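Local coordinates for protein phosphoserine phosphatase (Thermococcus onnurineus, PDB 4AP9) that probably hydrolyses L-phosphoserine to serine in the last step of serine biosynthesis, as a magnesium-dependent phosphatase of the haloacid dehalogenase superfamily, at residues A[36-41]-A[60-65]; A[85-90]-A[194-199]; A[98-103]-A[113-118]; A[121-126]-A[135-140]; A[154-159]-A[171-176]. All coordinates share one frame; numbering follows the deposited sequence.

How the interactions relate
Interaction 1 comes first along the chain and lies in a helical region, where segment 60-65 also meets strand 130-135. Its centre is about 36 Å from that of interaction 2 and about 17 Å from that of interaction 4. Interactions 3, 4 and 5 share the mixed sheet. Strands 97-102 and 118-127 are neighbours in it, so interactions 3 and 4 touch, with a probable hydrogen bond from Asn-122 to Gly-103. Interaction 2 joins helices 82-93 and 189-197, and interactions 3, 4 and 5 are nested in the loop it closes. It packs on both interaction 3 and interaction 5. Phe-138 and Asp-140 of interaction 4 and Gly-159 of interaction 5 belong to one ligand pocket.

Interaction 1 (A[36-41]-A[60-65]); sequences REIEEL and VGLIRG
Leu-62 meets Ile-38 and Leu-41 in a helical region that fits the cap of haloacid dehalogenase-type phosphatases. Helix 36-47 supplies one side. The end of helix 52-62 and the loop after it supply the other. The closest carbons are Leu-41 CD1 and Leu-62 CD1, 3.5 Å apart. These two leucines reach toward each other tip to tip, and the pair is closer than carbons normally pack. The same Leu-62 CD1 lies 3.7 Å from Glu-37 CD, while Leu-62 CD2 is 3.7 Å from Glu-37 OE1. Glu-37 has CG anti to its backbone N (chi1 -171°) and runs extended from there. Its chain crosses Leu-62 at about a right angle, so the carboxylate lies beside the two methyl groups.

Ile-38 meets the base of Leu-62. Its CG1 is 3.9 Å from Leu-62 CB, and the two side chains run antiparallel alongside each other. The pairing is helix against helix, from two consecutive helices of what is probably the cap, and the side chains that meet are mainly aliphatic. Trp-26 of helix 25-33 touches both Ile-38 and Ile-63, so a third helix closes over this end. Ile-63 lies just past helix 52-62. It holds CG2 anti to its carbonyl carbon, and this methyl meets Ile-38 CD1 at 3.8 Å, with the side chains crossing at about a right angle. Two backbone carbonyls have polar partners outside the segments: Lys-35 NZ is hydrogen-bonded to Leu-62 O, and Ser-55 OG to Leu-41 O.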
# COMPACT_ATOMS: atom_id res chain seq x y z
N ARG A 36 -25.66 3.56 40.60
CA ARG A 36 -25.60 2.22 40.00
C ARG A 36 -25.54 2.25 38.47
O ARG A 36 -24.92 1.38 37.85
CB ARG A 36 -26.78 1.37 40.47
CG ARG A 36 -26.88 1.25 41.99
CD ARG A 36 -28.02 0.33 42.40
NE ARG A 36 -27.74 -1.05 42.00
CZ ARG A 36 -27.27 -2.00 42.82
NH1 ARG A 36 -27.05 -1.72 44.09
NH2 ARG A 36 -27.04 -3.22 42.35
N GLU A 37 -26.19 3.24 37.87
CA GLU A 37 -26.21 3.42 36.42
C GLU A 37 -24.79 3.40 35.83
O GLU A 37 -24.60 2.93 34.70
CB GLU A 37 -26.94 4.72 36.05
CG GLU A 37 -27.20 4.91 34.55
CD GLU A 37 -27.81 6.27 34.22
OE1 GLU A 37 -28.15 7.02 35.16
OE2 GLU A 37 -27.95 6.59 33.03
N ILE A 38 -23.81 3.89 36.58
CA ILE A 38 -22.44 3.92 36.06
C ILE A 38 -21.92 2.51 35.80
O ILE A 38 -21.33 2.24 34.75
CB ILE A 38 -21.47 4.65 37.00
CG1 ILE A 38 -21.85 6.14 37.08
CG2 ILE A 38 -20.02 4.49 36.51
CD1 ILE A 38 -21.10 6.91 38.17
N GLU A 39 -22.14 1.61 36.75
CA GLU A 39 -21.65 0.25 36.63
C GLU A 39 -22.47 -0.52 35.60
O GLU A 39 -21.95 -1.39 34.88
CB GLU A 39 -21.66 -0.44 38.00
CG GLU A 39 -20.80 -1.67 38.06
CD GLU A 39 -20.30 -1.98 39.46
OE1 GLU A 39 -20.80 -1.42 40.45
OE2 GLU A 39 -19.38 -2.80 39.55
N GLU A 40 -23.76 -0.21 35.53
CA GLU A 40 -24.63 -0.85 34.55
C GLU A 40 -24.18 -0.49 33.14
O GLU A 40 -24.11 -1.35 32.27
CB GLU A 40 -26.07 -0.42 34.76
CG GLU A 40 -27.03 -1.09 33.80
CD GLU A 40 -28.48 -0.78 34.12
OE1 GLU A 40 -28.95 0.32 33.75
OE2 GLU A 40 -29.14 -1.63 34.74
N LEU A 41 -23.86 0.78 32.93
CA LEU A 41 -23.32 1.24 31.66
C LEU A 41 -22.01 0.53 31.32
O LEU A 41 -21.76 0.19 30.16
CB LEU A 41 -23.10 2.75 31.69
CG LEU A 41 -24.39 3.56 31.55
CD1 LEU A 41 -24.10 5.02 31.85
CD2 LEU A 41 -24.97 3.38 30.16
N VAL A 60 -18.94 9.11 31.59
CA VAL A 60 -18.23 10.36 31.81
C VAL A 60 -19.20 11.46 32.24
O VAL A 60 -18.91 12.23 33.16
CB VAL A 60 -17.48 10.79 30.55
CG1 VAL A 60 -17.11 12.28 30.61
CG2 VAL A 60 -16.27 9.92 30.39
N GLY A 61 -20.35 11.49 31.59
CA GLY A 61 -21.40 12.45 31.89
C GLY A 61 -21.90 12.33 33.31
O GLY A 61 -22.19 13.34 33.96
N LEU A 62 -22.00 11.10 33.80
CA LEU A 62 -22.52 10.85 35.14
C LEU A 62 -21.56 11.24 36.27
O LEU A 62 -21.96 11.28 37.43
CB LEU A 62 -22.95 9.38 35.29
CG LEU A 62 -24.20 8.97 34.51
CD1 LEU A 62 -24.27 7.47 34.32
CD2 LEU A 62 -25.44 9.47 35.22
N ILE A 63 -20.29 11.52 35.95
CA ILE A 63 -19.40 12.03 36.99
C ILE A 63 -18.98 13.48 36.76
O ILE A 63 -18.08 13.99 37.43
CB ILE A 63 -18.16 11.12 37.25
CG1 ILE A 63 -17.27 11.00 36.00
CG2 ILE A 63 -18.59 9.75 37.78
CD1 ILE A 63 -15.85 10.51 36.30
N ARG A 64 -19.65 14.16 35.83
CA ARG A 64 -19.40 15.58 35.64
C ARG A 64 -19.52 16.28 36.99
O ARG A 64 -20.45 16.01 37.74
CB ARG A 64 -20.39 16.18 34.64
CG ARG A 64 -19.96 17.52 34.07
CD ARG A 64 -21.08 18.13 33.26
NE ARG A 64 -22.26 18.35 34.09
CZ ARG A 64 -23.50 18.38 33.63
NH1 ARG A 64 -23.75 18.19 32.34
NH2 ARG A 64 -24.51 18.58 34.47
N GLY A 65 -18.55 17.14 37.30
CA GLY A 65 -18.60 17.93 38.52
C GLY A 65 -17.87 17.34 39.71
O GLY A 65 -17.62 18.04 40.70

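Interaction 2 (A[85-90]-A[194-199]); sequences RELVET and DFIKNL
Glu-86 and Lys-197 carry the charged part of this contact. Lys-197 NZ donates to Glu-86 OE2 at 3.0 Å, which makes a hydrogen-bonded salt bridge. The ammonium comes from above the carboxylate plane, 43° out of it. The Lys-197 chain bends at chi3 (-79°), which turns CE off the line of the chain. Glu-86 has CG anti to its backbone N and is extended beyond, and the two chains cross at about a right angle. Asp-194 OD1 stands 3.8 Å from Lys-197 NZ, a long salt bridge within the same helix. The lysine thus lies between two acids, and its positive charge probably eases their mutual repulsion.

The apolar contacts lie beneath the salt bridge. Thr-90 turns its methyl to the other helix: CG2 is 3.7 Å from Ile-196 CG2 and 3.8 Å from Lys-197 CG. Leu-87 CD1 meets Ile-196 CG1 at 3.8 Å. Leu-87 also touches Leu-189, Leu-192 and Val-193 of the partner helix.

One hydrogen bond settles how Thr-90 is turned. Its OG1 donates to Glu-86 O at 2.7 Å, one turn back in the helix. Glu-86 O also accepts from Thr-90 N, and the two donors reach it from opposite faces of the carbonyl plane. With the hydroxyl held there, CG2 is left to face Ile-196.

Helices 82-93 and 189-197 lie as neighbours against the sheet, Val-88 on Val-98 and Leu-192 on Ile-173, part of a helix layer of a Rossmann-like alpha/beta fold.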
# COMPACT_ATOMS: atom_id res chain seq x y z
N ARG A 85 5.61 -5.94 38.77
CA ARG A 85 6.94 -5.44 38.51
C ARG A 85 7.82 -6.55 37.91
O ARG A 85 8.64 -6.29 37.02
CB ARG A 85 7.57 -4.85 39.77
CG ARG A 85 8.89 -4.16 39.49
CD ARG A 85 9.44 -3.48 40.72
NE ARG A 85 8.56 -2.43 41.22
CZ ARG A 85 8.56 -1.18 40.77
NH1 ARG A 85 9.39 -0.83 39.79
NH2 ARG A 85 7.74 -0.28 41.29
N GLU A 86 7.64 -7.78 38.37
CA GLU A 86 8.42 -8.88 37.85
C GLU A 86 8.08 -9.13 36.38
O GLU A 86 8.96 -9.40 35.56
CB GLU A 86 8.20 -10.15 38.68
CG GLU A 86 9.08 -11.32 38.24
CD GLU A 86 8.93 -12.54 39.14
OE1 GLU A 86 8.01 -12.56 39.99
OE2 GLU A 86 9.74 -13.48 38.98
N LEU A 87 6.79 -9.04 36.04
CA LEU A 87 6.40 -9.23 34.64
C LEU A 87 7.20 -8.28 33.76
O LEU A 87 7.86 -8.69 32.81
CB LEU A 87 4.90 -8.99 34.43
CG LEU A 87 4.44 -9.03 32.96
CD1 LEU A 87 4.80 -10.33 32.31
CD2 LEU A 87 2.93 -8.79 32.82
N VAL A 88 7.13 -6.99 34.09
CA VAL A 88 7.76 -5.98 33.26
C VAL A 88 9.27 -6.12 33.20
O VAL A 88 9.88 -6.00 32.14
CB VAL A 88 7.37 -4.56 33.72
CG1 VAL A 88 8.23 -3.51 33.02
CG2 VAL A 88 5.88 -4.32 33.47
N GLU A 89 9.90 -6.41 34.34
CA GLU A 89 11.35 -6.58 34.34
C GLU A 89 11.80 -7.82 33.54
O GLU A 89 12.84 -7.80 32.87
CB GLU A 89 11.89 -6.62 35.77
CG GLU A 89 11.75 -5.29 36.49
CD GLU A 89 12.23 -5.33 37.93
OE1 GLU A 89 12.53 -6.43 38.45
OE2 GLU A 89 12.30 -4.24 38.54
N THR A 90 11.01 -8.88 33.61
CA THR A 90 11.31 -10.11 32.90
C THR A 90 11.13 -9.94 31.39
O THR A 90 11.97 -10.38 30.60
CB THR A 90 10.45 -11.27 33.39
OG1 THR A 90 10.62 -11.42 34.81
CG2 THR A 90 10.86 -12.58 32.69
N ASP A 194 5.10 -16.61 34.79
CA ASP A 194 5.75 -17.90 34.57
C ASP A 194 5.95 -18.18 33.10
O ASP A 194 6.98 -18.71 32.69
CB ASP A 194 4.94 -19.02 35.21
CG ASP A 194 5.08 -19.05 36.72
OD1 ASP A 194 6.04 -18.42 37.24
OD2 ASP A 194 4.24 -19.68 37.39
N PHE A 195 4.95 -17.83 32.29
CA PHE A 195 5.05 -17.99 30.86
C PHE A 195 6.19 -17.15 30.28
O PHE A 195 7.03 -17.63 29.52
CB PHE A 195 3.73 -17.63 30.18
CG PHE A 195 3.75 -17.80 28.69
CD1 PHE A 195 3.44 -19.02 28.11
CD2 PHE A 195 4.12 -16.75 27.87
CE1 PHE A 195 3.48 -19.17 26.74
CE2 PHE A 195 4.16 -16.90 26.49
CZ PHE A 195 3.83 -18.11 25.93
N ILE A 196 6.23 -15.88 30.64
CA ILE A 196 7.28 -15.01 30.13
C ILE A 196 8.65 -15.47 30.61
O ILE A 196 9.64 -15.36 29.88
CB ILE A 196 7.04 -13.54 30.52
CG1 ILE A 196 5.73 -13.06 29.91
CG2 ILE A 196 8.19 -12.67 30.06
CD1 ILE A 196 5.64 -13.25 28.40
N LYS A 197 8.71 -16.01 31.83
CA LYS A 197 9.99 -16.48 32.37
C LYS A 197 10.51 -17.66 31.56
O LYS A 197 11.72 -17.89 31.49
CB LYS A 197 9.86 -16.84 33.86
CG LYS A 197 10.14 -15.68 34.80
CD LYS A 197 10.24 -16.13 36.26
CE LYS A 197 8.88 -16.35 36.89
NZ LYS A 197 8.97 -16.29 38.40
N ASN A 198 9.60 -18.40 30.93
CA ASN A 198 9.96 -19.53 30.07
C ASN A 198 10.49 -19.14 28.69
O ASN A 198 10.91 -20.01 27.93
CB ASN A 198 8.77 -20.45 29.88
CG ASN A 198 8.77 -21.62 30.84
OD1 ASN A 198 9.80 -21.93 31.45
ND2 ASN A 198 7.63 -22.28 30.96
N LEU A 199 10.45 -17.86 28.34
CA LEU A 199 10.89 -17.44 27.01
C LEU A 199 12.40 -17.52 26.77
O LEU A 199 13.21 -17.31 27.68
CB LEU A 199 10.37 -16.04 26.66
CG LEU A 199 8.86 -15.85 26.57
CD1 LEU A 199 8.56 -14.38 26.28
CD2 LEU A 199 8.24 -16.74 25.50

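Interaction 3 (A[98-103]-A[113-118]); sequences VVLISG and KELGDE
Val-99 and Glu-118 form a parallel beta bridge with their CA atoms 4.7 Å apart, where strand 118-127 begins beside strand 97-102. The two strands are neighbours in the Rossmann-like sheet of the protein. Val-98 O accepts from both Asp-117 N and Glu-118 N. The bond from Asp-117 N is 2.8 Å long and bent, with 137° at the hydrogen. The one from Glu-118 N is 3.1 Å long, straighter, and lies in the carbonyl plane. Two residues further, Leu-100 N donates to Glu-118 O at 2.9 Å. The loop thus joins the sheet directly before the new strand sets off.

The Asp-117 side chain adds a further bond. Its CG is anti to its carbonyl carbon (chi1 -64°), on the side of the backbone N. OD2 accepts a hydrogen bond from Val-98 N through its anti lone pair, at 2.9 Å and almost straight. OD1 of the same carboxylate pairs with Arg-92 of helix 82-93, so both oxygens are used.

Val-99 and Glu-118 lie side by side and point the same way, with methyls of the valine against Glu-118 CB. The carboxylate of Glu-118 is turned outward, where OE2 makes salt bridges with Lys-97 and with Arg-147 of a second subunit.

Leu-100 crosses Leu-115 at a slant and lies against Gly-116, which has no side chain and leaves the leucine close to its backbone. Leu-100 CD1 is 4.0 Å from Leu-115 CB and 3.9 Å from Gly-116 N.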
# COMPACT_ATOMS: atom_id res chain seq x y z
N VAL A 98 8.69 -2.58 26.53
CA VAL A 98 7.40 -2.72 27.22
C VAL A 98 6.53 -1.47 27.14
O VAL A 98 6.96 -0.38 27.55
CB VAL A 98 7.62 -3.08 28.70
CG1 VAL A 98 6.29 -3.25 29.43
CG2 VAL A 98 8.46 -4.35 28.80
N VAL A 99 5.31 -1.62 26.64
CA VAL A 99 4.39 -0.50 26.48
C VAL A 99 3.15 -0.80 27.29
O VAL A 99 2.50 -1.83 27.08
CB VAL A 99 4.00 -0.26 25.00
CG1 VAL A 99 3.04 0.91 24.89
CG2 VAL A 99 5.25 0.01 24.15
N LEU A 100 2.84 0.09 28.22
CA LEU A 100 1.67 -0.10 29.07
C LEU A 100 0.57 0.80 28.55
O LEU A 100 0.79 1.98 28.32
CB LEU A 100 2.01 0.25 30.52
CG LEU A 100 3.17 -0.47 31.20
CD1 LEU A 100 3.16 -0.19 32.69
CD2 LEU A 100 3.14 -1.97 30.96
N ILE A 101 -0.63 0.25 28.37
CA ILE A 101 -1.72 1.06 27.86
C ILE A 101 -2.97 0.87 28.70
O ILE A 101 -3.12 -0.14 29.40
CB ILE A 101 -2.05 0.75 26.37
CG1 ILE A 101 -2.56 -0.68 26.18
CG2 ILE A 101 -0.81 0.93 25.51
CD1 ILE A 101 -2.94 -0.98 24.74
N SER A 102 -3.85 1.86 28.65
CA SER A 102 -5.17 1.72 29.25
C SER A 102 -6.13 2.73 28.63
O SER A 102 -5.70 3.81 28.18
CB SER A 102 -5.10 1.95 30.77
OG SER A 102 -6.40 1.85 31.36
N GLY A 103 -7.41 2.40 28.62
CA GLY A 103 -8.45 3.34 28.22
C GLY A 103 -8.94 4.18 29.40
O GLY A 103 -9.79 5.06 29.23
N LYS A 113 3.14 4.82 35.57
CA LYS A 113 3.59 5.77 34.56
C LYS A 113 5.04 5.53 34.11
O LYS A 113 5.38 5.76 32.95
CB LYS A 113 3.45 7.19 35.12
CG LYS A 113 3.67 8.33 34.15
CD LYS A 113 3.61 9.64 34.94
CE LYS A 113 3.32 10.85 34.06
NZ LYS A 113 2.94 12.05 34.88
N GLU A 114 5.89 5.09 35.02
CA GLU A 114 7.31 4.93 34.72
C GLU A 114 7.76 3.48 34.74
O GLU A 114 8.96 3.19 34.64
CB GLU A 114 8.16 5.74 35.69
CG GLU A 114 7.79 7.20 35.79
CD GLU A 114 8.12 7.97 34.53
OE1 GLU A 114 8.81 7.41 33.64
OE2 GLU A 114 7.68 9.13 34.42
N LEU A 115 6.80 2.57 34.87
CA LEU A 115 7.14 1.16 35.01
C LEU A 115 7.63 0.58 33.69
O LEU A 115 8.62 -0.14 33.65
CB LEU A 115 5.95 0.36 35.54
CG LEU A 115 6.22 -1.13 35.72
CD1 LEU A 115 7.33 -1.36 36.74
CD2 LEU A 115 4.96 -1.84 36.16
N GLY A 116 6.91 0.89 32.62
CA GLY A 116 7.28 0.43 31.29
C GLY A 116 8.23 1.37 30.58
O GLY A 116 8.71 2.35 31.16
N ASP A 117 8.53 1.05 29.33
CA ASP A 117 9.34 1.90 28.48
C ASP A 117 8.51 3.03 27.87
O ASP A 117 9.00 4.13 27.65
CB ASP A 117 10.02 1.05 27.41
CG ASP A 117 10.99 0.04 28.02
OD1 ASP A 117 11.85 0.47 28.82
OD2 ASP A 117 10.87 -1.17 27.74
N GLU A 118 7.24 2.73 27.58
CA GLU A 118 6.28 3.75 27.17
C GLU A 118 4.96 3.55 27.92
O GLU A 118 4.61 2.44 28.33
CB GLU A 118 6.02 3.71 25.65
CG GLU A 118 7.25 4.02 24.80
CD GLU A 118 6.90 4.31 23.35
OE1 GLU A 118 5.97 5.09 23.10
OE2 GLU A 118 7.58 3.77 22.45

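Interaction 4 (A[121-126]-A[135-140]); sequences ANRAIF and RLRFRD. With 1PS (3-pyridinium-1-ylpropane-1-sulfonate), chain F.
Arg-123 has CG anti to its carbonyl carbon (chi1 -76°) and runs extended to NE, while Arg-137 bends at chi3 (62°), and their guanidinium groups come to lie one on the other. Both rise from a beta hairpin, strands 118-127 and 130-135, and the loop after it. The groups stack with centres 3.5 Å apart and planes 10° from parallel, each CZ over the centre of the other. Glu-106 forms salt bridges with both arginines, which probably offsets their like charges. Arg-137 NH1 also donates to Ala-121 O at 3.0 Å, near its guanidinium plane.

Arg-123 and Arg-135 are an antiparallel hydrogen-bonded pair, with Arg-135 N to Arg-123 O at 2.8 Å. Further on, Asn-122 OD1 accepts from Arg-137 N at 2.8 Å and so ties the loop to the strand. Ile-125 CG1 lies over one face of the Arg-135 guanidinium. A water bridges Arg-135 NE and Ala-124 O. Arg-135 NH1 pairs with Asp-4 of a second subunit, and the sheet continues into that chain.

Phe-138 and Asp-140 line the pocket of the bound pyridinium sulfonate. O1 of the ligand's sulfonate sits at the edge of the Phe-138 ring, 3.8 Å from Phe-138 CE2.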
# COMPACT_ATOMS: atom_id res chain seq x y z
N ALA A 121 -2.44 6.38 28.22
CA ALA A 121 -3.85 6.23 28.58
C ALA A 121 -4.58 7.53 28.26
O ALA A 121 -3.99 8.49 27.77
CB ALA A 121 -4.01 5.89 30.07
N ASN A 122 -5.88 7.55 28.54
CA ASN A 122 -6.66 8.76 28.31
C ASN A 122 -6.40 9.76 29.44
O ASN A 122 -5.66 9.45 30.36
CB ASN A 122 -8.13 8.40 28.15
CG ASN A 122 -8.40 7.73 26.81
OD1 ASN A 122 -7.80 8.11 25.80
ND2 ASN A 122 -9.26 6.72 26.79
N ARG A 123 -6.94 10.97 29.34
CA ARG A 123 -6.68 11.96 30.39
C ARG A 123 -7.97 12.62 30.80
O ARG A 123 -8.99 12.51 30.10
CB ARG A 123 -5.63 13.00 29.94
CG ARG A 123 -4.19 12.46 29.96
CD ARG A 123 -3.13 13.49 29.49
NE ARG A 123 -1.81 12.88 29.54
CZ ARG A 123 -0.76 13.22 28.79
NH1 ARG A 123 -0.84 14.20 27.90
NH2 ARG A 123 0.39 12.56 28.93
N ALA A 124 -7.94 13.31 31.94
CA ALA A 124 -9.14 13.96 32.46
C ALA A 124 -9.11 15.48 32.26
O ALA A 124 -8.04 16.09 32.19
CB ALA A 124 -9.30 13.63 33.93
N ILE A 125 -10.29 16.07 32.16
CA ILE A 125 -10.42 17.51 32.01
C ILE A 125 -10.98 18.07 33.31
O ILE A 125 -12.07 17.71 33.74
CB ILE A 125 -11.34 17.87 30.84
CG1 ILE A 125 -10.79 17.29 29.54
CG2 ILE A 125 -11.51 19.40 30.71
CD1 ILE A 125 -11.78 17.26 28.42
N PHE A 126 -10.21 18.94 33.95
CA PHE A 126 -10.67 19.60 35.17
C PHE A 126 -10.77 21.09 34.94
O PHE A 126 -9.89 21.70 34.33
CB PHE A 126 -9.74 19.28 36.34
CG PHE A 126 -9.87 17.87 36.85
CD1 PHE A 126 -10.96 17.51 37.63
CD2 PHE A 126 -8.95 16.91 36.51
CE1 PHE A 126 -11.10 16.21 38.09
CE2 PHE A 126 -9.09 15.60 36.96
CZ PHE A 126 -10.17 15.26 37.76
N ARG A 135 -10.35 13.41 27.81
CA ARG A 135 -9.54 13.61 26.61
C ARG A 135 -9.28 12.23 26.04
O ARG A 135 -8.56 11.45 26.66
CB ARG A 135 -8.19 14.26 26.95
CG ARG A 135 -8.25 15.61 27.65
CD ARG A 135 -6.88 16.31 27.57
NE ARG A 135 -6.65 17.20 28.71
CZ ARG A 135 -7.13 18.45 28.79
NH1 ARG A 135 -7.86 18.94 27.79
NH2 ARG A 135 -6.88 19.20 29.86
N LEU A 136 -9.86 11.94 24.88
CA LEU A 136 -9.66 10.65 24.22
C LEU A 136 -8.39 10.73 23.39
O LEU A 136 -8.33 11.47 22.41
CB LEU A 136 -10.84 10.31 23.31
CG LEU A 136 -12.22 10.08 23.94
CD1 LEU A 136 -13.23 9.72 22.86
CD2 LEU A 136 -12.17 8.97 24.98
N ARG A 137 -7.37 9.99 23.79
CA ARG A 137 -6.04 10.21 23.23
C ARG A 137 -5.67 9.18 22.17
O ARG A 137 -4.62 9.28 21.52
CB ARG A 137 -5.03 10.27 24.36
CG ARG A 137 -5.40 11.35 25.38
CD ARG A 137 -4.34 11.55 26.44
NE ARG A 137 -3.08 12.00 25.85
CZ ARG A 137 -1.91 11.41 26.07
NH1 ARG A 137 -1.85 10.35 26.87
NH2 ARG A 137 -0.81 11.88 25.50
N PHE A 138 -6.55 8.20 22.00
CA PHE A 138 -6.46 7.22 20.92
C PHE A 138 -7.87 6.70 20.64
O PHE A 138 -8.73 6.74 21.53
CB PHE A 138 -5.48 6.09 21.27
CG PHE A 138 -5.78 5.40 22.57
CD1 PHE A 138 -5.29 5.90 23.76
CD2 PHE A 138 -6.55 4.25 22.59
CE1 PHE A 138 -5.56 5.26 24.95
CE2 PHE A 138 -6.83 3.60 23.78
CZ PHE A 138 -6.34 4.11 24.97
N ARG A 139 -8.13 6.25 19.42
CA ARG A 139 -9.48 5.87 19.02
C ARG A 139 -9.93 4.65 19.80
O ARG A 139 -11.03 4.61 20.36
CB ARG A 139 -9.52 5.54 17.53
CG ARG A 139 -10.90 5.19 16.99
CD ARG A 139 -10.77 4.78 15.53
NE ARG A 139 -12.06 4.60 14.88
CZ ARG A 139 -12.33 3.61 14.05
NH1 ARG A 139 -11.41 2.69 13.77
NH2 ARG A 139 -13.54 3.52 13.50
N ASP A 140 -9.05 3.65 19.82
CA ASP A 140 -9.24 2.40 20.56
C ASP A 140 -7.88 1.70 20.62
O ASP A 140 -6.92 2.15 19.98
CB ASP A 140 -10.29 1.49 19.90
CG ASP A 140 -9.96 1.15 18.45
OD1 ASP A 140 -8.93 0.49 18.19
OD2 ASP A 140 -10.74 1.52 17.55
N1 1PS F . -14.09 -2.88 24.29
C1 1PS F . -15.29 -2.99 23.69
C2 1PS F . -16.18 -3.98 24.09
C3 1PS F . -13.73 -3.71 25.28
C4 1PS F . -14.57 -4.73 25.71
C5 1PS F . -15.83 -4.87 25.11
C6 1PS F . -13.22 -1.82 23.87
C7 1PS F . -11.88 -1.95 24.52
C8 1PS F . -11.41 -0.64 25.10
S1 1PS F . -10.74 0.36 23.80
O1 1PS F . -9.75 1.28 24.40
O2 1PS F . -11.78 1.19 23.21
O3 1PS F . -10.22 -0.52 22.79
O HOH W 1 -5.51 16.72 31.22

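Interaction 5 (A[154-159]-A[171-176]); sequences LAMGDG and MGIAVG
Leu-154 CD1 sits among Met-171 and Ile-173, 3.8 Å from Met-171 CG and 4.0 Å from Ile-173 CD1. Strands 153-157 and 171-175 are the two parallel strands of a beta-alpha-beta unit, linked through helix 163-168. Leu-154 has CG anti to its backbone N (chi1 163°), and its CD1 branch does the touching. Met-156 lies on the same face of the sheet, alongside Ile-173 and pointing the same way. Both methionines here are selenomethionines. Leu-192 of helix 189-197 packs on Met-156 and Ile-173.

On the other face are Ala-155, Gly-157, Gly-172 and Ala-174, all small or without a side chain.

Four backbone hydrogen bonds alternate between the strands. Ala-155 N donates to Met-171 O at 2.9 Å, Ile-173 N to Ala-155 O at 2.8 Å, and Gly-157 N to Ile-173 O at 3.0 Å. The last, Val-175 N to Gly-157 O, is the most bent, 141° at the hydrogen.

Gly-157, Asp-158 and Gly-159 form a sequence that matches the start of motif IV of the superfamily. Gly-159 touches the bound pyridinium sulfonate. Asp-158 OD1 ends 3.1 Å from Val-175 O, two acceptors that share no hydrogen bond.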
# COMPACT_ATOMS: atom_id res chain seq x y z
N LEU A 154 3.82 -8.54 20.91
CA LEU A 154 3.16 -9.48 21.80
C LEU A 154 2.21 -8.65 22.66
O LEU A 154 2.64 -7.70 23.31
CB LEU A 154 4.20 -10.16 22.69
CG LEU A 154 3.70 -10.88 23.94
CD1 LEU A 154 2.86 -12.11 23.55
CD2 LEU A 154 4.88 -11.28 24.80
N ALA A 155 0.92 -8.99 22.65
CA ALA A 155 -0.06 -8.25 23.42
C ALA A 155 -0.56 -9.11 24.55
O ALA A 155 -0.76 -10.31 24.39
CB ALA A 155 -1.21 -7.80 22.54
N MSE A 156 -0.72 -8.49 25.71
CA MSE A 156 -1.27 -9.14 26.89
C MSE A 156 -2.40 -8.26 27.37
O MSE A 156 -2.27 -7.03 27.40
CB MSE A 156 -0.20 -9.29 27.96
CG MSE A 156 0.88 -10.30 27.60
SE MSE A 156 2.59 -9.95 28.45
CE MSE A 156 3.17 -8.49 27.27
N GLY A 157 -3.53 -8.85 27.72
CA GLY A 157 -4.63 -8.04 28.21
C GLY A 157 -5.73 -8.87 28.83
O GLY A 157 -5.67 -10.11 28.80
N ASP A 158 -6.73 -8.19 29.38
CA ASP A 158 -7.87 -8.82 30.02
C ASP A 158 -9.12 -8.02 29.68
O ASP A 158 -9.19 -7.30 28.69
CB ASP A 158 -7.79 -8.62 31.54
CG ASP A 158 -9.12 -8.81 32.25
OD1 ASP A 158 -9.58 -9.97 32.31
OD2 ASP A 158 -9.72 -7.84 32.76
N GLY A 159 -10.11 -8.15 30.55
CA GLY A 159 -11.46 -7.75 30.24
C GLY A 159 -11.73 -6.46 29.51
O GLY A 159 -12.75 -6.35 28.86
N MSE A 171 1.16 -12.17 18.53
CA MSE A 171 0.87 -13.20 19.51
C MSE A 171 0.13 -12.48 20.63
O MSE A 171 0.57 -11.42 21.07
CB MSE A 171 2.17 -13.81 20.03
CG MSE A 171 1.98 -14.90 21.08
SE MSE A 171 3.65 -15.71 21.70
CE MSE A 171 4.32 -16.38 20.00
N GLY A 172 -1.00 -13.03 21.06
CA GLY A 172 -1.81 -12.38 22.07
C GLY A 172 -2.10 -13.32 23.22
O GLY A 172 -2.33 -14.51 23.00
N ILE A 173 -2.04 -12.80 24.44
CA ILE A 173 -2.32 -13.59 25.63
C ILE A 173 -3.39 -12.90 26.45
O ILE A 173 -3.24 -11.74 26.84
CB ILE A 173 -1.08 -13.74 26.54
CG1 ILE A 173 0.10 -14.30 25.75
CG2 ILE A 173 -1.40 -14.65 27.73
CD1 ILE A 173 1.40 -14.37 26.56
N ALA A 174 -4.47 -13.63 26.72
CA ALA A 174 -5.52 -13.14 27.61
C ALA A 174 -5.29 -13.65 29.03
O ALA A 174 -4.75 -14.73 29.23
CB ALA A 174 -6.89 -13.57 27.10
N VAL A 175 -5.71 -12.86 30.02
CA VAL A 175 -5.57 -13.24 31.42
C VAL A 175 -6.91 -13.34 32.14
O VAL A 175 -7.64 -12.36 32.24
CB VAL A 175 -4.74 -12.22 32.19
CG1 VAL A 175 -4.57 -12.66 33.64
CG2 VAL A 175 -3.38 -12.02 31.51
N GLY A 176 -7.23 -14.53 32.66
CA GLY A 176 -8.46 -14.70 33.41
C GLY A 176 -9.83 -14.90 32.80
O GLY A 176 -10.77 -15.34 33.47